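Transcriptional repressor (Vibrio fischeri, PDB 3KV1) probably represses transcription as a regulator of the SorC family, through a putative sugar-binding domain thought to sense a carbohydrate ligand. Local coordinates at residues E141-S144 with Q145-A149; L213-E216 with D217-I221; M134-A137 with T138-E141. All coordinates share one frame; numbering follows the deposited sequence. Where two conformers were deposited one is given.

Contact 1: E141-S144 with Q145-A149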
ATOM      1  N   GLU A 141      -2.210 -12.578   5.380  1.00 27.60           N
ATOM      2  CA  GLU A 141      -2.011 -13.147   4.059  1.00 28.09           C
ATOM      3  C   GLU A 141      -0.728 -12.603   3.446  1.00 27.70           C
ATOM      4  O   GLU A 141       0.059 -13.359   2.886  1.00 26.19           O
ATOM      5  CB  GLU A 141      -3.183 -12.900   3.098  1.00 28.16           C
ATOM      6  CG  GLU A 141      -3.021 -13.685   1.809  1.00 37.77           C
ATOM      7  CD  GLU A 141      -4.174 -13.482   0.836  1.00 62.67           C
ATOM      8  OE1 GLU A 141      -5.349 -13.513   1.272  1.00 69.30           O
ATOM      9  OE2 GLU A 141      -3.900 -13.300  -0.374  1.00 71.51           O
ATOM     10  N   THR A 142      -0.504 -11.294   3.566  1.00 24.75           N
ATOM     11  CA  THR A 142       0.685 -10.709   2.960  1.00 21.00           C
ATOM     12  C   THR A 142       1.931 -11.172   3.704  1.00 20.52           C
ATOM     13  O   THR A 142       2.958 -11.462   3.087  1.00 23.65           O
ATOM     14  CB  THR A 142       0.608  -9.163   2.913  1.00 25.88           C
ATOM     15  OG1 THR A 142      -0.514  -8.796   2.098  1.00 29.16           O
ATOM     16  CG2 THR A 142       1.874  -8.575   2.283  1.00 24.38           C
ATOM     17  N   LEU A 143       1.859 -11.208   5.025  1.00 23.15           N
ATOM     18  CA  LEU A 143       3.008 -11.681   5.800  1.00 24.84           C
ATOM     19  C   LEU A 143       3.340 -13.133   5.448  1.00 24.07           C
ATOM     20  O   LEU A 143       4.509 -13.517   5.430  1.00 24.20           O
ATOM     21  CB  LEU A 143       2.772 -11.538   7.302  1.00 29.01           C
ATOM     22  CG  LEU A 143       2.763 -10.118   7.843  1.00 32.47           C
ATOM     23  CD1 LEU A 143       2.614 -10.189   9.364  1.00 38.51           C
ATOM     24  CD2 LEU A 143       4.051  -9.406   7.450  1.00 40.27           C
ATOM     25  N   SER A 144       2.321 -13.940   5.160  0.54 28.12           N
ATOM     26  CA  SER A 144       2.567 -15.311   4.719  0.54 27.91           C
ATOM     27  C   SER A 144       3.251 -15.349   3.356  0.54 27.56           C
ATOM     28  O   SER A 144       4.146 -16.164   3.136  0.54 24.62           O
ATOM     29  CB  SER A 144       1.291 -16.158   4.712  0.54 30.17           C
ATOM     30  OG  SER A 144       0.966 -16.571   6.023  0.54 31.67           O
ATOM     31  N   GLN A 145       2.852 -14.460   2.453  1.00 24.20           N
ATOM     32  CA  GLN A 145       3.542 -14.369   1.163  1.00 25.22           C
ATOM     33  C   GLN A 145       5.019 -13.967   1.350  1.00 22.74           C
ATOM     34  O   GLN A 145       5.927 -14.472   0.673  1.00 22.63           O
ATOM     35  CB  GLN A 145       2.847 -13.385   0.209  1.00 24.36           C
ATOM     36  CG  GLN A 145       1.462 -13.872  -0.257  1.00 29.19           C
ATOM     37  CD  GLN A 145       1.483 -15.325  -0.728  1.00 40.38           C
ATOM     38  OE1 GLN A 145       0.787 -16.186  -0.167  1.00 48.11           O
ATOM     39  NE2 GLN A 145       2.296 -15.610  -1.752  1.00 39.33           N
ATOM     40  N   ALA A 146       5.276 -13.077   2.292  1.00 21.31           N
ATOM     41  CA  ALA A 146       6.645 -12.618   2.453  1.00 23.62           C
ATOM     42  C   ALA A 146       7.463 -13.746   3.077  1.00 23.24           C
ATOM     43  O   ALA A 146       8.622 -13.935   2.748  1.00 21.71           O
ATOM     44  CB  ALA A 146       6.697 -11.340   3.326  1.00 20.61           C
ATOM     45  N   ARG A 147       6.838 -14.535   3.951  1.00 20.87           N
ATOM     46  CA  ARG A 147       7.533 -15.589   4.700  1.00 26.32           C
ATOM     47  C   ARG A 147       7.960 -16.676   3.732  1.00 22.88           C
ATOM     48  O   ARG A 147       8.978 -17.354   3.923  1.00 23.38           O
ATOM     49  CB  ARG A 147       6.514 -16.165   5.701  1.00 33.08           C
ATOM     50  CG  ARG A 147       7.017 -17.006   6.819  1.00 44.66           C
ATOM     51  CD  ARG A 147       5.858 -17.235   7.817  1.00 35.28           C
ATOM     52  NE  ARG A 147       5.568 -16.021   8.590  1.00 41.20           N
ATOM     53  CZ  ARG A 147       4.353 -15.483   8.729  1.00 46.63           C
ATOM     54  NH1 ARG A 147       3.309 -16.036   8.122  1.00 42.29           N
ATOM     55  NH2 ARG A 147       4.183 -14.392   9.474  1.00 47.82           N
ATOM     56  N   LYS A 148       7.168 -16.825   2.676  1.00 22.84           N
ATOM     57  CA  LYS A 148       7.371 -17.863   1.689  1.00 22.64           C
ATOM     58  C   LYS A 148       8.225 -17.381   0.509  1.00 21.32           C
ATOM     59  O   LYS A 148       8.300 -18.044  -0.518  1.00 23.44           O
ATOM     60  CB  LYS A 148       5.979 -18.354   1.193  1.00 42.47           C
ATOM     61  CG  LYS A 148       6.017 -19.440   0.130  1.00 49.09           C
ATOM     62  CD  LYS A 148       4.631 -19.752  -0.466  1.00 47.85           C
ATOM     63  CE  LYS A 148       4.734 -20.680  -1.704  1.00 38.21           C
ATOM     64  NZ  LYS A 148       4.985 -22.146  -1.332  1.00 42.78           N
ATOM     65  N   ALA A 149       8.870 -16.211   0.625  1.00 19.10           N
ATOM     66  CA  ALA A 149       9.678 -15.707  -0.478  1.00 21.13           C
ATOM     67  C   ALA A 149      11.003 -16.459  -0.598  1.00 17.76           C
ATOM     68  O   ALA A 149      11.574 -16.913   0.391  1.00 21.41           O
ATOM     69  CB  ALA A 149       9.977 -14.197  -0.272  1.00 21.98           C
TER
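Gln-145 begins the turn that closes the helix 137-147, its N-H reaching back to Glu-141 O at 3.0 Å. Its CG stands anti to its own carbonyl carbon (chi1 -68°), which carries the side chain back along the helix until CG lies 3.5 Å from that same Glu-141 O. Ala-146 follows with N bonded to Thr-142 O at 2.9 Å, and its methyl packs on Val-85 and Ala-60 of strands 83-86 and 58-61. Arg-147 uses both backbone and side chain. Besides the backbone bond from its N to Leu-143 O at 2.9 Å, its side chain turns at chi3 (-73°) and doubles back, so that the guanidinium lies flat over that carbonyl, with Leu-143 O 3.8 Å above the centre of its plane. At the edge, Arg-147 NH1 comes within 3.2 Å of Ser-144 OG, at an angle too poor for a hydrogen bond; in the conformer given, that hydroxyl is weakly bonded to Lys-140 O. Lys-148, the first residue to leave helical geometry, still bonds through N to Ser-144 O at 3.1 Å. Leu-143 O thus carries a backbone bond and lies under a cationic plane, which would probably polarise it further, while the charge itself is answered elsewhere, by a salt bridge from Arg-147 NE to Asp-217.

Contact 2: L213-E216 with D217-I221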
ATOM      1  N   LEU A 213       7.604  -8.878   9.444  1.00 20.10           N
ATOM      2  CA  LEU A 213       8.242 -10.175   9.734  1.00 22.41           C
ATOM      3  C   LEU A 213       9.099 -10.183  10.999  1.00 22.54           C
ATOM      4  O   LEU A 213       9.365  -9.141  11.601  1.00 22.71           O
ATOM      5  CB  LEU A 213       9.123 -10.607   8.560  1.00 21.25           C
ATOM      6  CG  LEU A 213       8.425 -10.921   7.225  1.00 22.96           C
ATOM      7  CD1 LEU A 213       9.499 -11.418   6.279  1.00 27.35           C
ATOM      8  CD2 LEU A 213       7.315 -11.968   7.397  1.00 24.32           C
ATOM      9  N   GLU A 214       9.509 -11.379  11.415  1.00 23.43           N
ATOM     10  CA  GLU A 214      10.427 -11.526  12.548  1.00 24.68           C
ATOM     11  C   GLU A 214      11.642 -12.376  12.187  1.00 24.85           C
ATOM     12  O   GLU A 214      11.727 -12.945  11.091  1.00 24.04           O
ATOM     13  CB  GLU A 214       9.706 -12.125  13.764  1.00 29.86           C
ATOM     14  CG  GLU A 214       9.102 -13.489  13.508  1.00 33.74           C
ATOM     15  CD  GLU A 214       8.383 -14.043  14.730  1.00 49.27           C
ATOM     16  OE1 GLU A 214       7.182 -13.753  14.894  1.00 49.88           O
ATOM     17  OE2 GLU A 214       9.023 -14.756  15.530  1.00 55.00           O
HETATM   18  N   MSE A 215      12.582 -12.453  13.122  1.00 24.85           N
HETATM   19  CA  MSE A 215      13.858 -13.141  12.869  1.00 22.21           C
HETATM   20  C   MSE A 215      13.663 -14.590  12.420  1.00 23.66           C
HETATM   21  O   MSE A 215      14.333 -15.055  11.507  1.00 24.59           O
HETATM   22  CB  MSE A 215      14.731 -13.131  14.132  1.00 24.26           C
HETATM   23  CG  MSE A 215      16.150 -13.532  13.814  1.00 27.00           C
HETATM   24 SE   MSE A 215      17.009 -12.043  12.922  0.63 29.74          SE
HETATM   25  CE  MSE A 215      16.902 -10.701  14.322  1.00 36.84           C
ATOM     26  N   GLU A 216      12.737 -15.301  13.043  1.00 23.89           N
ATOM     27  CA  GLU A 216      12.512 -16.693  12.654  1.00 29.95           C
ATOM     28  C   GLU A 216      12.024 -16.845  11.206  1.00 30.06           C
ATOM     29  O   GLU A 216      12.270 -17.864  10.564  1.00 32.11           O
ATOM     30  CB  GLU A 216      11.550 -17.381  13.617  1.00 36.19           C
ATOM     31  CG  GLU A 216      11.577 -18.892  13.517  1.00 47.81           C
ATOM     32  CD  GLU A 216      12.939 -19.502  13.871  1.00 53.05           C
ATOM     33  OE1 GLU A 216      13.751 -18.859  14.580  1.00 54.62           O
ATOM     34  OE2 GLU A 216      13.197 -20.642  13.437  1.00 57.54           O
ATOM     35  N   ASP A 217      11.306 -15.849  10.698  1.00 26.33           N
ATOM     36  CA  ASP A 217      10.899 -15.880   9.294  1.00 25.24           C
ATOM     37  C   ASP A 217      12.130 -15.764   8.425  1.00 26.78           C
ATOM     38  O   ASP A 217      12.273 -16.493   7.446  1.00 24.09           O
ATOM     39  CB  ASP A 217       9.946 -14.736   8.950  1.00 23.79           C
ATOM     40  CG  ASP A 217       8.673 -14.766   9.777  1.00 33.06           C
ATOM     41  OD1 ASP A 217       8.108 -15.866  10.002  1.00 34.43           O
ATOM     42  OD2 ASP A 217       8.248 -13.680  10.212  1.00 30.25           O
ATOM     43  N   LEU A 218      13.030 -14.838   8.758  1.00 21.19           N
ATOM     44  CA  LEU A 218      14.228 -14.679   7.946  1.00 19.93           C
ATOM     45  C   LEU A 218      15.068 -15.961   8.000  1.00 22.24           C
ATOM     46  O   LEU A 218      15.763 -16.301   7.036  1.00 23.03           O
ATOM     47  CB  LEU A 218      15.104 -13.488   8.433  1.00 19.28           C
ATOM     48  CG  LEU A 218      14.592 -12.073   8.160  1.00 24.33           C
ATOM     49  CD1 LEU A 218      15.579 -10.985   8.738  1.00 21.03           C
ATOM     50  CD2 LEU A 218      14.357 -11.832   6.657  1.00 26.49           C
ATOM     51  N   ARG A 219      15.019 -16.679   9.117  1.00 24.83           N
ATOM     52  CA  ARG A 219      15.865 -17.867   9.242  1.00 25.14           C
ATOM     53  C   ARG A 219      15.458 -18.925   8.195  1.00 26.69           C
ATOM     54  O   ARG A 219      16.292 -19.727   7.757  1.00 31.54           O
ATOM     55  CB  ARG A 219      15.773 -18.458  10.647  1.00 28.08           C
ATOM     56  CG  ARG A 219      16.866 -19.477  11.001  1.00 33.68           C
ATOM     57  CD  ARG A 219      16.780 -19.920  12.502  1.00 32.94           C
ATOM     58  NE  ARG A 219      16.893 -18.770  13.403  1.00 33.71           N
ATOM     59  CZ  ARG A 219      18.011 -18.071  13.573  1.00 34.11           C
ATOM     60  NH1 ARG A 219      19.139 -18.446  12.957  1.00 36.48           N
ATOM     61  NH2 ARG A 219      18.019 -17.018  14.385  1.00 37.46           N
ATOM     62  N   GLN A 220      14.183 -18.936   7.816  0.63 25.58           N
ATOM     63  CA  GLN A 220      13.700 -19.914   6.833  0.63 26.86           C
ATOM     64  C   GLN A 220      13.497 -19.362   5.414  0.63 25.66           C
ATOM     65  O   GLN A 220      12.944 -20.049   4.578  0.63 23.11           O
ATOM     66  CB  GLN A 220      12.419 -20.629   7.314  0.63 29.69           C
ATOM     67  CG  GLN A 220      11.229 -19.709   7.632  0.63 27.79           C
ATOM     68  CD  GLN A 220      10.442 -19.260   6.400  0.63 32.65           C
ATOM     69  OE1 GLN A 220      10.032 -20.090   5.581  0.63 37.24           O
ATOM     70  NE2 GLN A 220      10.176 -17.950   6.296  0.63 20.79           N
ATOM     71  N   ILE A 221      13.955 -18.140   5.137  1.00 19.27           N
ATOM     72  CA  ILE A 221      13.941 -17.623   3.772  1.00 21.19           C
ATOM     73  C   ILE A 221      15.274 -18.066   3.137  1.00 22.54           C
ATOM     74  O   ILE A 221      16.330 -17.861   3.711  1.00 22.45           O
ATOM     75  CB  ILE A 221      13.758 -16.070   3.749  1.00 21.83           C
ATOM     76  CG1 ILE A 221      12.289 -15.731   4.076  1.00 20.26           C
ATOM     77  CG2 ILE A 221      14.188 -15.466   2.392  1.00 20.28           C
ATOM     78  CD1 ILE A 221      11.996 -14.238   4.086  1.00 23.19           C
TER
HETATM   79  O   HOH W   1      15.514 -16.823  15.258  1.00 57.95           O
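Glu-214 O is gripped twice: Leu-218 N bonds to it at 3.3 Å, and Asp-217 N adds a weak bond at 3.0 Å. Glu-214 is the N-cap of the short helix 215-219, and Asp-217 repays it. Asp-217 OD2 takes the N-H of Glu-214 at 2.9 Å, an almost straight bond (169°) that arrives on the anti side of the carboxylate and tilted out of its plane. This is the N3-to-N-cap half of a capping box, and it holds the first turn closed. What puts the carboxylate there is chi1 of Asp-217 (-60°), which sets CG beside its own backbone N and directs the group back to the helix start. Leu-213 CD2 packs against Asp-217 OD2 at 3.4 Å, giving this oxygen an apolar neighbour as well as its N-H. The other oxygen, OD1, bonds to Arg-147, so both ends of the group have partners and its rotation is fixed.

On the exposed side, Glu-216 and Arg-219 form a loose ion pair. Glu-216 OE1 lies at the guanidinium edge, 3.4 Å from Arg-219 NE in a weak bond, with the two planes turned 39° apart. A water bridges the pair, donating to Glu-216 OE1 at 2.8 Å and accepting from Arg-219 NH2 at 2.7 Å, while Arg-219 NH1 is taken by Thr-243 O.

Farther in, the short helix packs over the central sheet just ahead of strand 223-227, Leu-218 and Ile-221 leaning on Ala-152 of strand 151-158 and Leu-218 and Met-215, a selenomethionine, touching Ile-189 of strand 185-189, while Asp-217, and probably Gln-220 in the conformer given, tie it to the end of helix 137-147.

Contact 3: M134-A137 with T138-E141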
HETATM    1  N   MSE A 134      -1.843  -7.727  13.456  1.00 29.22           N
HETATM    2  CA  MSE A 134      -1.184  -8.973  13.076  1.00 32.93           C
HETATM    3  C   MSE A 134      -2.160 -10.168  12.951  1.00 30.61           C
HETATM    4  O   MSE A 134      -1.896 -11.100  12.190  1.00 36.41           O
HETATM    5  CB  MSE A 134      -0.055  -9.303  14.078  1.00 33.72           C
HETATM    6  CG  MSE A 134       1.024  -8.224  14.153  1.00 44.11           C
HETATM    7 SE   MSE A 134       2.252  -8.443  12.661  0.73 44.03          SE
HETATM    8  CE  MSE A 134       3.380  -9.814  13.394  1.00 38.80           C
ATOM      9  N   GLU A 135      -3.281 -10.121  13.663  0.53 31.41           N
ATOM     10  CA  GLU A 135      -4.255 -11.216  13.603  0.53 34.72           C
ATOM     11  C   GLU A 135      -5.243 -11.049  12.440  0.53 32.83           C
ATOM     12  O   GLU A 135      -6.030 -11.955  12.136  0.53 35.48           O
ATOM     13  CB  GLU A 135      -5.037 -11.318  14.914  0.53 38.25           C
ATOM     14  CG  GLU A 135      -4.183 -11.409  16.168  0.53 43.47           C
ATOM     15  CD  GLU A 135      -3.487 -12.744  16.317  0.53 50.18           C
ATOM     16  OE1 GLU A 135      -3.894 -13.713  15.635  0.53 51.18           O
ATOM     17  OE2 GLU A 135      -2.534 -12.822  17.126  0.53 50.17           O
ATOM     18  N   HIS A 136      -5.213  -9.889  11.802  1.00 29.34           N
ATOM     19  CA  HIS A 136      -6.164  -9.574  10.737  1.00 27.74           C
ATOM     20  C   HIS A 136      -5.860 -10.365   9.457  1.00 27.93           C
ATOM     21  O   HIS A 136      -4.705 -10.429   9.011  1.00 27.03           O
ATOM     22  CB  HIS A 136      -6.131  -8.079  10.438  1.00 26.77           C
ATOM     23  CG  HIS A 136      -7.203  -7.645   9.496  1.00 27.32           C
ATOM     24  ND1 HIS A 136      -7.197  -7.983   8.158  1.00 25.77           N
ATOM     25  CD2 HIS A 136      -8.355  -6.958   9.706  1.00 26.58           C
ATOM     26  CE1 HIS A 136      -8.278  -7.491   7.580  1.00 29.76           C
ATOM     27  NE2 HIS A 136      -8.988  -6.855   8.494  1.00 27.13           N
ATOM     28  N   ALA A 137      -6.891 -10.973   8.878  1.00 28.94           N
ATOM     29  CA  ALA A 137      -6.704 -11.853   7.717  1.00 31.05           C
ATOM     30  C   ALA A 137      -5.928 -11.197   6.547  1.00 28.80           C
ATOM     31  O   ALA A 137      -5.111 -11.851   5.904  1.00 27.70           O
ATOM     32  CB  ALA A 137      -8.037 -12.409   7.229  1.00 33.44           C
ATOM     33  N   THR A 138      -6.175  -9.921   6.276  1.00 25.54           N
ATOM     34  CA  THR A 138      -5.516  -9.258   5.159  1.00 26.54           C
ATOM     35  C   THR A 138      -4.002  -9.089   5.412  1.00 24.03           C
ATOM     36  O   THR A 138      -3.186  -9.249   4.482  1.00 24.88           O
ATOM     37  CB  THR A 138      -6.150  -7.891   4.899  1.00 20.85           C
ATOM     38  OG1 THR A 138      -7.540  -8.077   4.610  1.00 25.58           O
ATOM     39  CG2 THR A 138      -5.438  -7.188   3.736  1.00 26.68           C
ATOM     40  N   ILE A 139      -3.648  -8.772   6.661  1.00 26.83           N
ATOM     41  CA  ILE A 139      -2.257  -8.603   7.076  1.00 25.99           C
ATOM     42  C   ILE A 139      -1.571  -9.969   7.112  1.00 24.52           C
ATOM     43  O   ILE A 139      -0.461 -10.116   6.604  1.00 27.42           O
ATOM     44  CB  ILE A 139      -2.137  -7.887   8.446  1.00 26.55           C
ATOM     45  CG1 ILE A 139      -2.321  -6.382   8.282  1.00 33.01           C
ATOM     46  CG2 ILE A 139      -0.738  -8.075   9.057  1.00 26.93           C
ATOM     47  CD1 ILE A 139      -3.621  -5.944   7.986  1.00 33.12           C
ATOM     48  N   LYS A 140      -2.267 -10.987   7.621  1.00 24.17           N
ATOM     49  CA  LYS A 140      -1.672 -12.316   7.738  1.00 26.86           C
ATOM     50  C   LYS A 140      -1.368 -12.882   6.360  1.00 27.98           C
ATOM     51  O   LYS A 140      -0.361 -13.568   6.179  1.00 29.17           O
ATOM     52  CB  LYS A 140      -2.605 -13.289   8.502  1.00 29.83           C
ATOM     53  CG  LYS A 140      -2.529 -13.140   9.992  1.00 36.04           C
ATOM     54  CD  LYS A 140      -3.592 -13.953  10.737  1.00 44.03           C
ATOM     55  CE  LYS A 140      -3.625 -15.395  10.286  1.00 55.10           C
ATOM     56  NZ  LYS A 140      -4.797 -16.120  10.889  1.00 62.85           N
ATOM     57  N   GLU A 141      -2.210 -12.578   5.380  1.00 27.60           N
ATOM     58  CA  GLU A 141      -2.011 -13.147   4.059  1.00 28.09           C
ATOM     59  C   GLU A 141      -0.728 -12.603   3.446  1.00 27.70           C
ATOM     60  O   GLU A 141       0.059 -13.359   2.886  1.00 26.19           O
ATOM     61  CB  GLU A 141      -3.183 -12.900   3.098  1.00 28.16           C
ATOM     62  CG  GLU A 141      -3.021 -13.685   1.809  1.00 37.77           C
ATOM     63  CD  GLU A 141      -4.174 -13.482   0.836  1.00 62.67           C
ATOM     64  OE1 GLU A 141      -5.349 -13.513   1.272  1.00 69.30           O
ATOM     65  OE2 GLU A 141      -3.900 -13.300  -0.374  1.00 71.51           O
TER
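His-136 caps the start of helix 137-147 with its ring, a local contact at the corner where helix 127-134 gives way to the next helix, out at the dimer interface. His-136 ND1 accepts the N-H of Thr-138 at 2.9 Å, the donor tilted just 15° from the ring plane. The imidazole reaches it because CG stands anti to the backbone N (chi1 -172°), which lays the ring alongside Thr-138, both side chains pointing the same way; His-136 CE1 approaches Thr-138 OG1 to 3.1 Å. This is a side-chain N-cap, with the imidazole taking the place more often held by a serine or aspartate oxygen. The far nitrogen, NE2, bonds to Tyr-123 O of the second subunit, consistent with a neutral ring that carries its proton on NE2 and leaves ND1 as acceptor.

The backbone of His-136 joins in too: its O takes the N-H of Lys-140 at 2.9 Å, and Ala-137 O accepts from Glu-141 N at 3.0 Å to continue the helix. Lys-140 lays its aliphatic chain back across the turn, CG 3.1 Å from Met-134 O and CD 3.4 Å from Glu-135 O. On the inner side Ile-139 fits CD1 against His-136 CB at 4.1 Å and also packs on Pro-121 of the second subunit, whose His-92 lies against Ala-137 and Thr-138.

In the fold
Contacts 1 and 3 are the two ends of the same helix, 137-147, and share Glu-141; Met-134 SE packs against Leu-143 CD1 where they meet. Contact 3, about 22 Å from the chain centre, faces the second subunit and relies on an aromatic cap, whereas contact 1 rests on the sheet and carries an arginine in the last helical turn. Contact 2 lies deepest, with its centre about 11 Å from that of the chain, and starts its helix with a carboxylate instead. Beside the salt bridge that joins it to contact 1, Ala-146 O packs against Ile-221 CD1 at 3.6 Å, so one helix's last turn is tied to another short helix. Contacts 2 and 3 do not touch.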